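PDB 6PTR: beta sliding clamp from Bartonella birtlesii LL-WM9, which probably tethers DNA polymerases and other proteins to DNA as a ring-shaped head-to-tail homodimer, making replication processive. Local coordinates for residues N290-A295 / N311-S316; R269-N274 / A323-E328; A191-E196 / N369-Y374. All coordinates share one frame; numbering follows the deposited sequence. Where two conformers were deposited one is given.

Contact 1. Residues N290-A295 / N311-S316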
ATOM      1  N   ASN C 290       1.930 -11.479 -18.316  1.00 25.65           N
ATOM      2  CA  ASN C 290       2.668 -10.233 -18.088  1.00 24.21           C
ATOM      3  C   ASN C 290       2.150  -9.184 -19.072  1.00 26.13           C
ATOM      4  O   ASN C 290       1.038  -9.312 -19.591  1.00 23.16           O
ATOM      5  CB  ASN C 290       4.189 -10.477 -18.165  1.00 27.13           C
ATOM      6  CG  ASN C 290       4.673 -10.869 -19.568  1.00 31.26           C
ATOM      7  OD1 ASN C 290       3.933 -10.793 -20.540  1.00 24.03           O
ATOM      8  ND2 ASN C 290       5.945 -11.269 -19.667  1.00 28.88           N
ATOM      9  N   ASP C 291       2.967  -8.158 -19.357  1.00 28.84           N
ATOM     10  CA  ASP C 291       2.509  -7.039 -20.183  1.00 34.47           C
ATOM     11  C   ASP C 291       2.186  -7.429 -21.623  1.00 30.56           C
ATOM     12  O   ASP C 291       1.515  -6.660 -22.323  1.00 29.09           O
ATOM     13  CB  ASP C 291       3.556  -5.928 -20.200  1.00 35.13           C
ATOM     14  CG  ASP C 291       3.784  -5.323 -18.832  1.00 47.61           C
ATOM     15  OD1 ASP C 291       2.853  -5.385 -17.995  1.00 36.94           O
ATOM     16  OD2 ASP C 291       4.893  -4.795 -18.599  1.00 53.93           O
ATOM     17  N   ARG C 292       2.639  -8.589 -22.094  1.00 24.07           N
ATOM     18  CA  ARG C 292       2.338  -8.977 -23.473  1.00 24.59           C
ATOM     19  C   ARG C 292       0.858  -9.221 -23.690  1.00 23.73           C
ATOM     20  O   ARG C 292       0.370  -9.099 -24.818  1.00 24.91           O
ATOM     21  CB  ARG C 292       3.106 -10.240 -23.860  1.00 29.79           C
ATOM     22  CG  ARG C 292       4.602 -10.052 -23.950  1.00 26.85           C
ATOM     23  CD  ARG C 292       5.270 -11.370 -24.274  1.00 23.62           C
ATOM     24  NE  ARG C 292       6.716 -11.270 -24.396  1.00 22.31           N
ATOM     25  CZ  ARG C 292       7.369 -11.174 -25.551  1.00 30.88           C
ATOM     26  NH1 ARG C 292       6.714 -11.147 -26.706  1.00 28.09           N
ATOM     27  NH2 ARG C 292       8.682 -11.121 -25.546  1.00 30.82           N
ATOM     28  N   GLY C 293       0.145  -9.608 -22.649  1.00 26.25           N
ATOM     29  CA  GLY C 293      -1.255  -9.960 -22.760  1.00 24.08           C
ATOM     30  C   GLY C 293      -1.644 -10.887 -21.630  1.00 24.86           C
ATOM     31  O   GLY C 293      -0.800 -11.435 -20.917  1.00 23.95           O
ATOM     32  N   ARG C 294      -2.948 -11.057 -21.484  1.00 23.77           N
ATOM     33  CA  ARG C 294      -3.533 -11.854 -20.424  1.00 21.00           C
ATOM     34  C   ARG C 294      -4.500 -12.855 -21.007  1.00 19.60           C
ATOM     35  O   ARG C 294      -5.535 -13.154 -20.418  1.00 22.70           O
ATOM     36  CB  ARG C 294      -4.246 -10.959 -19.407  1.00 35.03           C
ATOM     37  CG  ARG C 294      -3.558  -9.634 -19.188  1.00 41.80           C
ATOM     38  CD  ARG C 294      -3.417  -9.281 -17.729  1.00 52.24           C
ATOM     39  NE  ARG C 294      -2.151  -8.593 -17.489  1.00 55.22           N
ATOM     40  CZ  ARG C 294      -1.157  -9.077 -16.750  1.00 56.73           C
ATOM     41  NH1 ARG C 294      -0.042  -8.374 -16.601  1.00 57.56           N
ATOM     42  NH2 ARG C 294      -1.283 -10.252 -16.147  1.00 61.11           N
ATOM     43  N   ALA C 295      -4.197 -13.376 -22.199  1.00 16.62           N
ATOM     44  CA  ALA C 295      -5.141 -14.270 -22.845  1.00 18.95           C
ATOM     45  C   ALA C 295      -5.215 -15.587 -22.081  1.00 20.17           C
ATOM     46  O   ALA C 295      -4.198 -16.116 -21.620  1.00 20.95           O
ATOM     47  CB  ALA C 295      -4.729 -14.524 -24.303  1.00 18.62           C
ATOM     48  N   ASN C 311       2.745 -17.903 -22.056  1.00 17.10           N
ATOM     49  CA  ASN C 311       3.481 -16.637 -22.019  1.00 18.53           C
ATOM     50  C   ASN C 311       4.917 -16.939 -22.407  1.00 17.17           C
ATOM     51  O   ASN C 311       5.586 -17.740 -21.748  1.00 19.99           O
ATOM     52  CB  ASN C 311       3.399 -15.980 -20.635  1.00 18.13           C
ATOM     53  CG  ASN C 311       4.343 -14.767 -20.457  1.00 27.13           C
ATOM     54  OD1 ASN C 311       5.091 -14.372 -21.341  1.00 23.41           O
ATOM     55  ND2 ASN C 311       4.312 -14.186 -19.251  1.00 44.90           N
ATOM     56  N   PRO C 312       5.426 -16.336 -23.484  1.00 17.90           N
ATOM     57  CA  PRO C 312       6.763 -16.712 -23.956  1.00 16.77           C
ATOM     58  C   PRO C 312       7.869 -16.362 -22.992  1.00 19.22           C
ATOM     59  O   PRO C 312       8.989 -16.856 -23.164  1.00 21.18           O
ATOM     60  CB  PRO C 312       6.913 -15.917 -25.259  1.00 20.63           C
ATOM     61  CG  PRO C 312       6.015 -14.732 -25.065  1.00 18.01           C
ATOM     62  CD  PRO C 312       4.821 -15.272 -24.306  1.00 19.61           C
ATOM     63  N   ASP C 313       7.606 -15.499 -22.010  1.00 18.35           N
ATOM     64  CA  ASP C 313       8.623 -15.137 -21.049  1.00 24.09           C
ATOM     65  C   ASP C 313       8.599 -16.007 -19.802  1.00 19.90           C
ATOM     66  O   ASP C 313       9.522 -15.891 -18.988  1.00 28.07           O
ATOM     67  CB  ASP C 313       8.468 -13.666 -20.640  1.00 26.25           C
ATOM     68  CG  ASP C 313       8.646 -12.716 -21.808  1.00 31.42           C
ATOM     69  OD1 ASP C 313       9.483 -13.004 -22.696  1.00 27.00           O
ATOM     70  OD2 ASP C 313       7.953 -11.677 -21.832  1.00 29.49           O
ATOM     71  N   SER C 314       7.592 -16.873 -19.628  1.00 17.25           N
ATOM     72  CA  SER C 314       7.505 -17.646 -18.391  0.59 18.28           C
ATOM     73  C   SER C 314       7.127 -19.111 -18.567  1.00 17.02           C
ATOM     74  O   SER C 314       7.558 -19.934 -17.750  1.00 19.64           O
ATOM     75  CB  SER C 314       6.501 -16.998 -17.427  0.59 17.68           C
ATOM     76  OG  SER C 314       5.200 -16.993 -17.969  0.59 17.57           O
ATOM     77  N   GLY C 315       6.333 -19.474 -19.557  1.00 15.39           N
ATOM     78  CA  GLY C 315       5.938 -20.867 -19.689  1.00 16.84           C
ATOM     79  C   GLY C 315       4.466 -21.017 -20.002  1.00 18.03           C
ATOM     80  O   GLY C 315       3.905 -20.220 -20.760  1.00 19.03           O
ATOM     81  N   SER C 316       3.830 -22.043 -19.443  1.00 17.79           N
ATOM     82  CA  SER C 316       2.430 -22.322 -19.731  1.00 14.83           C
ATOM     83  C   SER C 316       1.747 -22.776 -18.455  1.00 16.94           C
ATOM     84  O   SER C 316       2.394 -23.206 -17.496  1.00 18.95           O
ATOM     85  CB  SER C 316       2.262 -23.384 -20.813  1.00 19.79           C
ATOM     86  OG  SER C 316       2.875 -24.610 -20.423  1.00 22.71           O
TER
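Two side-chain donors grip D313 OD2, and each comes at it from a different direction. N290 ND2, 3.0 Å from D313 OD2, lies on the anti lone pair, whereas R292 NE, 2.9 Å from the same D313 OD2, arrives from above the carboxylate plane in a salt bridge. The guanidinium keeps the oxygen at its edge and in its own plane, and its N-H...O angle of 164° is the straighter of the two. The R292 chain runs extended from CG to NE, so that it ends tip to tip with P312, whose CG sits over one guanidinium face, 3.5 Å from R292 CD. Both asparagines are tied back to their own loops by Asx turns: N290 OD1 accepts from R292 N at 3.0 Å, and N311 OD1 from D313 N at 2.8 Å. The first leaves N290 ND2 turned to the carboxylate; the second closes the turn that presents D313, probably helping to set its carboxylate. N311 ND2 bonds instead to I288 O. The contact thus pins the loop between helix 275-285 and strand 295-301 against the bulged turn joining strands 304-311 and 315-322, beside the second subunit, where P312 O accepts from Q119 of that subunit and the strand starting at G315 pairs across the interface.

Contact 2. Residues R269-N274 / A323-E328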
ATOM      1  N   ARG C 269     -24.869 -21.058 -27.913  1.00 25.05           N
ATOM      2  CA  ARG C 269     -24.107 -22.038 -27.141  1.00 23.14           C
ATOM      3  C   ARG C 269     -24.054 -21.577 -25.689  1.00 28.90           C
ATOM      4  O   ARG C 269     -23.491 -20.519 -25.400  1.00 27.55           O
ATOM      5  CB  ARG C 269     -22.680 -22.183 -27.668  1.00 25.63           C
ATOM      6  CG  ARG C 269     -22.607 -22.597 -29.125  1.00 31.42           C
ATOM      7  CD  ARG C 269     -21.183 -22.926 -29.537  1.00 36.65           C
ATOM      8  NE  ARG C 269     -20.880 -22.431 -30.877  1.00 51.73           N
ATOM      9  CZ  ARG C 269     -19.870 -22.864 -31.628  1.00 42.35           C
ATOM     10  NH1 ARG C 269     -19.079 -23.831 -31.185  1.00 40.15           N
ATOM     11  NH2 ARG C 269     -19.666 -22.342 -32.827  1.00 50.62           N
ATOM     12  N   LYS C 270     -24.585 -22.380 -24.778  1.00 24.72           N
ATOM     13  CA  LYS C 270     -24.659 -21.985 -23.375  1.00 23.35           C
ATOM     14  C   LYS C 270     -23.661 -22.783 -22.549  1.00 22.49           C
ATOM     15  O   LYS C 270     -23.660 -24.016 -22.593  1.00 26.18           O
ATOM     16  CB  LYS C 270     -26.075 -22.194 -22.826  1.00 26.25           C
ATOM     17  CG  LYS C 270     -26.224 -21.789 -21.359  1.00 27.22           C
ATOM     18  CD  LYS C 270     -27.700 -21.552 -20.990  1.00 31.69           C
ATOM     19  CE  LYS C 270     -28.394 -22.768 -20.504  1.00 37.64           C
ATOM     20  NZ  LYS C 270     -29.783 -22.420 -20.038  1.00 29.49           N
ATOM     21  N   LEU C 271     -22.822 -22.079 -21.794  1.00 21.91           N
ATOM     22  CA  LEU C 271     -21.861 -22.685 -20.880  1.00 21.45           C
ATOM     23  C   LEU C 271     -22.217 -22.254 -19.466  1.00 25.25           C
ATOM     24  O   LEU C 271     -22.361 -21.056 -19.210  1.00 24.56           O
ATOM     25  CB  LEU C 271     -20.431 -22.261 -21.229  1.00 20.00           C
ATOM     26  CG  LEU C 271     -19.336 -22.509 -20.181  1.00 22.24           C
ATOM     27  CD1 LEU C 271     -19.162 -24.022 -19.955  1.00 24.27           C
ATOM     28  CD2 LEU C 271     -17.999 -21.872 -20.571  1.00 24.02           C
ATOM     29  N   ILE C 272     -22.385 -23.215 -18.561  1.00 22.59           N
ATOM     30  CA  ILE C 272     -22.597 -22.925 -17.147  1.00 28.29           C
ATOM     31  C   ILE C 272     -21.436 -23.509 -16.363  1.00 27.60           C
ATOM     32  O   ILE C 272     -21.100 -24.685 -16.530  1.00 27.60           O
ATOM     33  CB  ILE C 272     -23.911 -23.502 -16.600  1.00 30.60           C
ATOM     34  CG1 ILE C 272     -25.102 -23.147 -17.493  1.00 31.82           C
ATOM     35  CG2 ILE C 272     -24.116 -22.980 -15.187  1.00 30.50           C
ATOM     36  CD1 ILE C 272     -26.404 -23.830 -17.055  1.00 37.36           C
ATOM     37  N   VAL C 273     -20.844 -22.700 -15.491  1.00 27.62           N
ATOM     38  CA  VAL C 273     -19.752 -23.159 -14.650  1.00 27.20           C
ATOM     39  C   VAL C 273     -20.029 -22.703 -13.226  1.00 26.72           C
ATOM     40  O   VAL C 273     -20.768 -21.747 -12.987  1.00 26.00           O
ATOM     41  CB  VAL C 273     -18.375 -22.634 -15.129  1.00 27.18           C
ATOM     42  CG1 VAL C 273     -18.037 -23.175 -16.516  1.00 29.02           C
ATOM     43  CG2 VAL C 273     -18.355 -21.122 -15.138  1.00 24.01           C
ATOM     44  N   ASN C 274     -19.426 -23.407 -12.279  1.00 25.20           N
ATOM     45  CA  ASN C 274     -19.393 -22.927 -10.909  1.00 30.15           C
ATOM     46  C   ASN C 274     -18.536 -21.679 -10.865  1.00 27.99           C
ATOM     47  O   ASN C 274     -17.351 -21.719 -11.219  1.00 27.67           O
ATOM     48  CB  ASN C 274     -18.831 -23.989  -9.974  1.00 27.70           C
ATOM     49  CG  ASN C 274     -18.754 -23.517  -8.541  1.00 32.52           C
ATOM     50  OD1 ASN C 274     -17.918 -22.692  -8.188  1.00 28.50           O
ATOM     51  ND2 ASN C 274     -19.623 -24.050  -7.703  1.00 33.35           N
ATOM     52  N   ALA C 323     -18.150 -28.632 -16.224  1.00 30.57           N
ATOM     53  CA  ALA C 323     -18.994 -27.592 -16.785  1.00 32.51           C
ATOM     54  C   ALA C 323     -20.265 -28.247 -17.279  1.00 33.99           C
ATOM     55  O   ALA C 323     -20.299 -29.445 -17.556  1.00 34.11           O
ATOM     56  CB  ALA C 323     -18.296 -26.846 -17.925  1.00 34.24           C
ATOM     57  N   THR C 324     -21.322 -27.456 -17.370  1.00 28.94           N
ATOM     58  CA  THR C 324     -22.528 -27.879 -18.063  1.00 33.55           C
ATOM     59  C   THR C 324     -22.468 -27.271 -19.459  1.00 34.65           C
ATOM     60  O   THR C 324     -22.469 -26.046 -19.617  1.00 34.30           O
ATOM     61  CB  THR C 324     -23.771 -27.454 -17.292  1.00 38.12           C
ATOM     62  OG1 THR C 324     -23.746 -28.091 -16.008  1.00 38.88           O
ATOM     63  CG2 THR C 324     -25.016 -27.868 -18.033  1.00 43.94           C
ATOM     64  N   TYR C 325     -22.367 -28.128 -20.463  1.00 28.66           N
ATOM     65  CA  TYR C 325     -22.193 -27.672 -21.838  1.00 29.26           C
ATOM     66  C   TYR C 325     -22.518 -28.843 -22.740  1.00 38.36           C
ATOM     67  O   TYR C 325     -21.921 -29.915 -22.597  1.00 40.49           O
ATOM     68  CB  TYR C 325     -20.779 -27.187 -22.083  1.00 31.75           C
ATOM     69  CG  TYR C 325     -20.551 -26.585 -23.448  1.00 32.30           C
ATOM     70  CD1 TYR C 325     -20.809 -25.241 -23.678  1.00 32.02           C
ATOM     71  CD2 TYR C 325     -20.037 -27.351 -24.499  1.00 35.18           C
ATOM     72  CE1 TYR C 325     -20.597 -24.676 -24.916  1.00 27.67           C
ATOM     73  CE2 TYR C 325     -19.814 -26.787 -25.745  1.00 31.17           C
ATOM     74  CZ  TYR C 325     -20.091 -25.449 -25.940  1.00 32.11           C
ATOM     75  OH  TYR C 325     -19.869 -24.859 -27.159  1.00 37.31           O
ATOM     76  N   THR C 326     -23.470 -28.642 -23.650  1.00 36.58           N
ATOM     77  CA  THR C 326     -23.928 -29.702 -24.534  1.00 39.52           C
ATOM     78  C   THR C 326     -23.869 -29.296 -26.003  1.00 39.67           C
ATOM     79  O   THR C 326     -24.447 -29.991 -26.843  1.00 47.72           O
ATOM     80  CB  THR C 326     -25.358 -30.129 -24.155  1.00 42.55           C
ATOM     81  OG1 THR C 326     -26.249 -29.012 -24.259  1.00 41.68           O
ATOM     82  CG2 THR C 326     -25.406 -30.651 -22.729  1.00 40.06           C
ATOM     83  N   SER C 327     -23.183 -28.203 -26.339  1.00 37.86           N
ATOM     84  CA  SER C 327     -23.144 -27.705 -27.703  1.00 36.90           C
ATOM     85  C   SER C 327     -21.906 -28.218 -28.438  1.00 42.03           C
ATOM     86  O   SER C 327     -21.132 -29.034 -27.933  1.00 40.04           O
ATOM     87  CB  SER C 327     -23.187 -26.179 -27.723  1.00 39.04           C
ATOM     88  OG  SER C 327     -24.332 -25.671 -27.056  1.00 52.39           O
ATOM     89  N   GLU C 328     -21.737 -27.732 -29.658  1.00 46.18           N
ATOM     90  CA  GLU C 328     -20.556 -28.034 -30.451  1.00 49.55           C
ATOM     91  C   GLU C 328     -19.305 -27.579 -29.701  1.00 43.47           C
ATOM     92  O   GLU C 328     -19.285 -26.459 -29.171  1.00 38.08           O
ATOM     93  CB  GLU C 328     -20.670 -27.322 -31.801  1.00 63.83           C
ATOM     94  CG  GLU C 328     -19.545 -27.570 -32.791  1.00 77.96           C
ATOM     95  CD  GLU C 328     -19.674 -26.691 -34.031  1.00 84.38           C
ATOM     96  OE1 GLU C 328     -20.719 -26.019 -34.179  1.00 85.32           O
ATOM     97  OE2 GLU C 328     -18.730 -26.671 -34.852  1.00 84.83           O
TER
HETATM   98  O   HOH W   1     -24.746 -26.091 -23.898  1.00 39.74           O
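A single antiparallel bridge joins an edge strand of one sheet to the loop linking two strands of another, both in the C-terminal domain of the clamp. I272 and T324 form a hydrogen-bonded pair: I272 N gives to T324 O at 3.0 Å and T324 N to I272 O at 2.9 Å, both nearly straight and in the carbonyl planes. Beyond this pair the loop no longer bonds directly to the strand's backbone, and a water fills in, donating to K270 O, accepting from T326 N and also bonded to S327 OG. Side chains pack along the seam. With CG anti to the backbone N (chi1 -175°), the Y325 ring swings back along the strand, bringing its CD1 to 3.9 Å from L271 CB and 3.3 Å from K270 O. L271 CD1 meets A323 CB at 3.6 Å, next to V273 CG1. At the far end Y325 OH donates to E328 O at 2.6 Å, a bond that closes the loop over the ring, with S327 N above one face. R269 reaches the same carbonyl, but its NH1 makes only a weak bond there; its CD packs 3.3 Å from Y325 OH, and E328 OE1 stands over one guanidinium face as a nearby opposite charge without an N-H aimed at it. On its other side strand 269-274 pairs with strand 350-355 before N274 caps helix 275-285, while L271 and Y325 both rest on I300 of strand 295-301 and Y325 also touches L330 of strand 330-335.

Contact 3. Residues A191-E196 / N369-Y374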
ATOM      1  N   ALA C 191     -21.102  -3.277 -19.675  1.00 16.61           N
ATOM      2  CA  ALA C 191     -22.052  -3.576 -18.619  1.00 17.35           C
ATOM      3  C   ALA C 191     -23.324  -2.780 -18.878  1.00 17.31           C
ATOM      4  O   ALA C 191     -23.255  -1.611 -19.260  1.00 19.06           O
ATOM      5  CB  ALA C 191     -21.487  -3.215 -17.215  1.00 17.98           C
ATOM      6  N   GLN C 192     -24.472  -3.433 -18.699  1.00 18.27           N
ATOM      7  CA  GLN C 192     -25.777  -2.813 -18.881  1.00 23.28           C
ATOM      8  C   GLN C 192     -26.662  -3.174 -17.707  1.00 23.10           C
ATOM      9  O   GLN C 192     -26.838  -4.360 -17.408  1.00 19.86           O
ATOM     10  CB  GLN C 192     -26.441  -3.292 -20.182  1.00 20.57           C
ATOM     11  CG  GLN C 192     -27.840  -2.727 -20.361  1.00 20.17           C
ATOM     12  CD  GLN C 192     -28.526  -3.246 -21.621  1.00 28.86           C
ATOM     13  OE1 GLN C 192     -28.313  -2.728 -22.702  1.00 31.07           O
ATOM     14  NE2 GLN C 192     -29.361  -4.264 -21.472  1.00 28.27           N
ATOM     15  N   VAL C 193     -27.235  -2.164 -17.046  1.00 18.56           N
ATOM     16  CA  VAL C 193     -28.196  -2.408 -15.969  1.00 21.84           C
ATOM     17  C   VAL C 193     -29.429  -1.547 -16.194  1.00 20.36           C
ATOM     18  O   VAL C 193     -29.314  -0.372 -16.562  1.00 23.62           O
ATOM     19  CB  VAL C 193     -27.574  -2.148 -14.578  1.00 21.76           C
ATOM     20  CG1 VAL C 193     -27.025  -0.708 -14.444  1.00 20.69           C
ATOM     21  CG2 VAL C 193     -28.584  -2.500 -13.472  1.00 24.66           C
ATOM     22  N   ASP C 194     -30.602  -2.140 -15.964  1.00 24.65           N
ATOM     23  CA  ASP C 194     -31.908  -1.507 -16.102  1.00 25.07           C
ATOM     24  C   ASP C 194     -32.627  -1.481 -14.763  1.00 31.86           C
ATOM     25  O   ASP C 194     -32.440  -2.372 -13.930  1.00 32.56           O
ATOM     26  CB  ASP C 194     -32.820  -2.271 -17.084  1.00 32.11           C
ATOM     27  CG  ASP C 194     -32.354  -2.174 -18.517  1.00 39.01           C
ATOM     28  OD1 ASP C 194     -31.649  -1.209 -18.845  1.00 49.71           O
ATOM     29  OD2 ASP C 194     -32.697  -3.060 -19.320  1.00 43.45           O
ATOM     30  N   MET C 195     -33.472  -0.466 -14.586  1.00 25.01           N
ATOM     31  CA  MET C 195     -34.530  -0.506 -13.579  1.00 26.93           C
ATOM     32  C   MET C 195     -35.770   0.157 -14.149  1.00 28.21           C
ATOM     33  O   MET C 195     -35.704   0.915 -15.122  1.00 31.98           O
ATOM     34  CB  MET C 195     -34.127   0.201 -12.285  1.00 32.43           C
ATOM     35  CG  MET C 195     -33.972   1.684 -12.458  1.00 31.41           C
ATOM     36  SD  MET C 195     -33.566   2.520 -10.907  1.00 33.94           S
ATOM     37  CE  MET C 195     -35.179   2.566 -10.120  1.00 36.53           C
ATOM     38  N   GLU C 196     -36.920  -0.147 -13.535  1.00 30.49           N
ATOM     39  CA  GLU C 196     -38.127   0.598 -13.836  1.00 32.07           C
ATOM     40  C   GLU C 196     -37.882   2.062 -13.513  1.00 39.38           C
ATOM     41  O   GLU C 196     -37.403   2.395 -12.427  1.00 32.75           O
ATOM     42  CB  GLU C 196     -39.304   0.056 -13.026  1.00 36.78           C
ATOM     43  CG  GLU C 196     -40.604   0.788 -13.297  1.00 49.77           C
ATOM     44  CD  GLU C 196     -41.827   0.025 -12.800  1.00 60.53           C
ATOM     45  OE1 GLU C 196     -41.826  -1.224 -12.873  1.00 60.42           O
ATOM     46  OE2 GLU C 196     -42.784   0.681 -12.339  1.00 61.57           O
ATOM     47  N   ASN C 369     -30.387 -13.572 -12.714  1.00 84.09           N
ATOM     48  CA  ASN C 369     -31.088 -12.297 -12.754  1.00 82.47           C
ATOM     49  C   ASN C 369     -31.399 -11.846 -14.177  1.00 67.97           C
ATOM     50  O   ASN C 369     -30.829 -12.324 -15.165  1.00 66.46           O
ATOM     51  CB  ASN C 369     -30.290 -11.214 -12.031  1.00 78.70           C
ATOM     52  CG  ASN C 369     -29.375 -10.473 -12.954  1.00 62.61           C
ATOM     53  OD1 ASN C 369     -29.803  -9.576 -13.678  1.00 39.95           O
ATOM     54  ND2 ASN C 369     -28.107 -10.847 -12.950  1.00 73.85           N
ATOM     55  N   ALA C 370     -32.304 -10.863 -14.253  1.00 49.76           N
ATOM     56  CA  ALA C 370     -32.840 -10.371 -15.505  1.00 39.41           C
ATOM     57  C   ALA C 370     -32.565  -8.897 -15.765  1.00 39.53           C
ATOM     58  O   ALA C 370     -32.904  -8.411 -16.848  1.00 48.18           O
ATOM     59  CB  ALA C 370     -34.359 -10.602 -15.549  1.00 36.22           C
ATOM     60  N   GLU C 371     -31.976  -8.167 -14.821  1.00 39.22           N
ATOM     61  CA  GLU C 371     -31.834  -6.726 -14.972  1.00 42.60           C
ATOM     62  C   GLU C 371     -30.423  -6.290 -15.370  1.00 33.39           C
ATOM     63  O   GLU C 371     -30.260  -5.165 -15.859  1.00 35.89           O
ATOM     64  CB  GLU C 371     -32.244  -6.013 -13.676  1.00 58.83           C
ATOM     65  CG  GLU C 371     -31.197  -6.049 -12.563  1.00 69.43           C
ATOM     66  CD  GLU C 371     -31.331  -7.235 -11.623  1.00 71.17           C
ATOM     67  OE1 GLU C 371     -32.479  -7.583 -11.277  1.00 78.38           O
ATOM     68  OE2 GLU C 371     -30.290  -7.808 -11.223  1.00 64.95           O
ATOM     69  N   VAL C 372     -29.422  -7.150 -15.200  1.00 29.18           N
ATOM     70  CA  VAL C 372     -28.014  -6.826 -15.439  1.00 26.11           C
ATOM     71  C   VAL C 372     -27.444  -7.812 -16.449  1.00 32.02           C
ATOM     72  O   VAL C 372     -27.636  -9.022 -16.308  1.00 28.43           O
ATOM     73  CB  VAL C 372     -27.204  -6.907 -14.124  1.00 29.06           C
ATOM     74  CG1 VAL C 372     -25.755  -6.505 -14.346  1.00 33.02           C
ATOM     75  CG2 VAL C 372     -27.842  -6.051 -13.038  1.00 37.36           C
ATOM     76  N   LEU C 373     -26.684  -7.317 -17.425  1.00 23.46           N
ATOM     77  CA  LEU C 373     -25.953  -8.234 -18.287  1.00 21.64           C
ATOM     78  C   LEU C 373     -24.576  -7.660 -18.563  1.00 24.20           C
ATOM     79  O   LEU C 373     -24.357  -6.447 -18.491  1.00 23.23           O
ATOM     80  CB  LEU C 373     -26.687  -8.508 -19.604  1.00 25.72           C
ATOM     81  CG  LEU C 373     -27.020  -7.348 -20.548  1.00 27.24           C
ATOM     82  CD1 LEU C 373     -25.850  -7.042 -21.505  1.00 22.34           C
ATOM     83  CD2 LEU C 373     -28.316  -7.630 -21.329  1.00 31.41           C
ATOM     84  N   TYR C 374     -23.657  -8.547 -18.909  1.00 19.55           N
ATOM     85  CA  TYR C 374     -22.323  -8.142 -19.289  1.00 18.20           C
ATOM     86  C   TYR C 374     -22.005  -8.721 -20.658  1.00 20.01           C
ATOM     87  O   TYR C 374     -22.497  -9.793 -21.034  1.00 21.45           O
ATOM     88  CB  TYR C 374     -21.292  -8.605 -18.257  1.00 23.71           C
ATOM     89  CG  TYR C 374     -21.651  -8.103 -16.900  1.00 20.83           C
ATOM     90  CD1 TYR C 374     -21.382  -6.778 -16.554  1.00 25.66           C
ATOM     91  CD2 TYR C 374     -22.321  -8.913 -15.986  1.00 19.84           C
ATOM     92  CE1 TYR C 374     -21.734  -6.282 -15.327  1.00 26.17           C
ATOM     93  CE2 TYR C 374     -22.684  -8.418 -14.730  1.00 23.52           C
ATOM     94  CZ  TYR C 374     -22.390  -7.097 -14.419  1.00 29.96           C
ATOM     95  OH  TYR C 374     -22.744  -6.601 -13.196  1.00 31.13           O
TER
HETATM   96  O   HOH W   2     -30.341  -4.964 -18.825  1.00 36.48           O
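The Y374 ring is met at its edge, near its plane, by the methyl of A191, with CB 3.6 Å from Y374 CE1; at the tip of the ring, Y374 OH bonds to Q345. V193 and V372 share the face of the sheet that carries A191 and Y374: they lie side by side, CG2 of V193 3.7 Å from CG2 of V372, and both lean on helix 142-152. On the reverse face the extended chain of Q192 runs alongside L373, and its flat amide has NE2 3.5 Å from L373 CD2. That NE2 donates to a water which also donates to E371 O and, weakly, to D194 OD2, so the amide end is held where the strands part; D194 itself is salt-bridged to R181. E371 O takes a second bond from D194 N at 3.0 Å. Q192 N gives to L373 O and L373 N to Q192 O, each at 3.0 Å and nearly along the C=O axis. An Asx motif, in which N369 OD1 accepts from V372 N at 2.9 Å, fastens the turn entering strand 372-376. Antiparallel pairing of strands 189-196 and 372-376 makes one continuous sheet across the central and C-terminal domains, as is characteristic of sliding clamps.

How the contacts relate
The three contacts nest along the chain: contact 1 falls within the loop closed by contact 2, and contact 2 within the one closed by contact 3. Centres of contacts 2 and 3 are about 22 Å apart, and both reach the same eight-stranded sheet, contact 3 at its middle, where the central and C-terminal domains join, and contact 2 at the outermost strand 269-274. Contact 1 lies about 27 Å from contact 2 and 34 Å from contact 3, centre to centre, at the subunit interface. The four-stranded sheet of the C-terminal domain relates contacts 1 and 2, since strand 315-322 runs from one to the other. Together they illustrate how a clamp joins domain to domain, sheet to sheet and, beside contact 1, subunit to subunit.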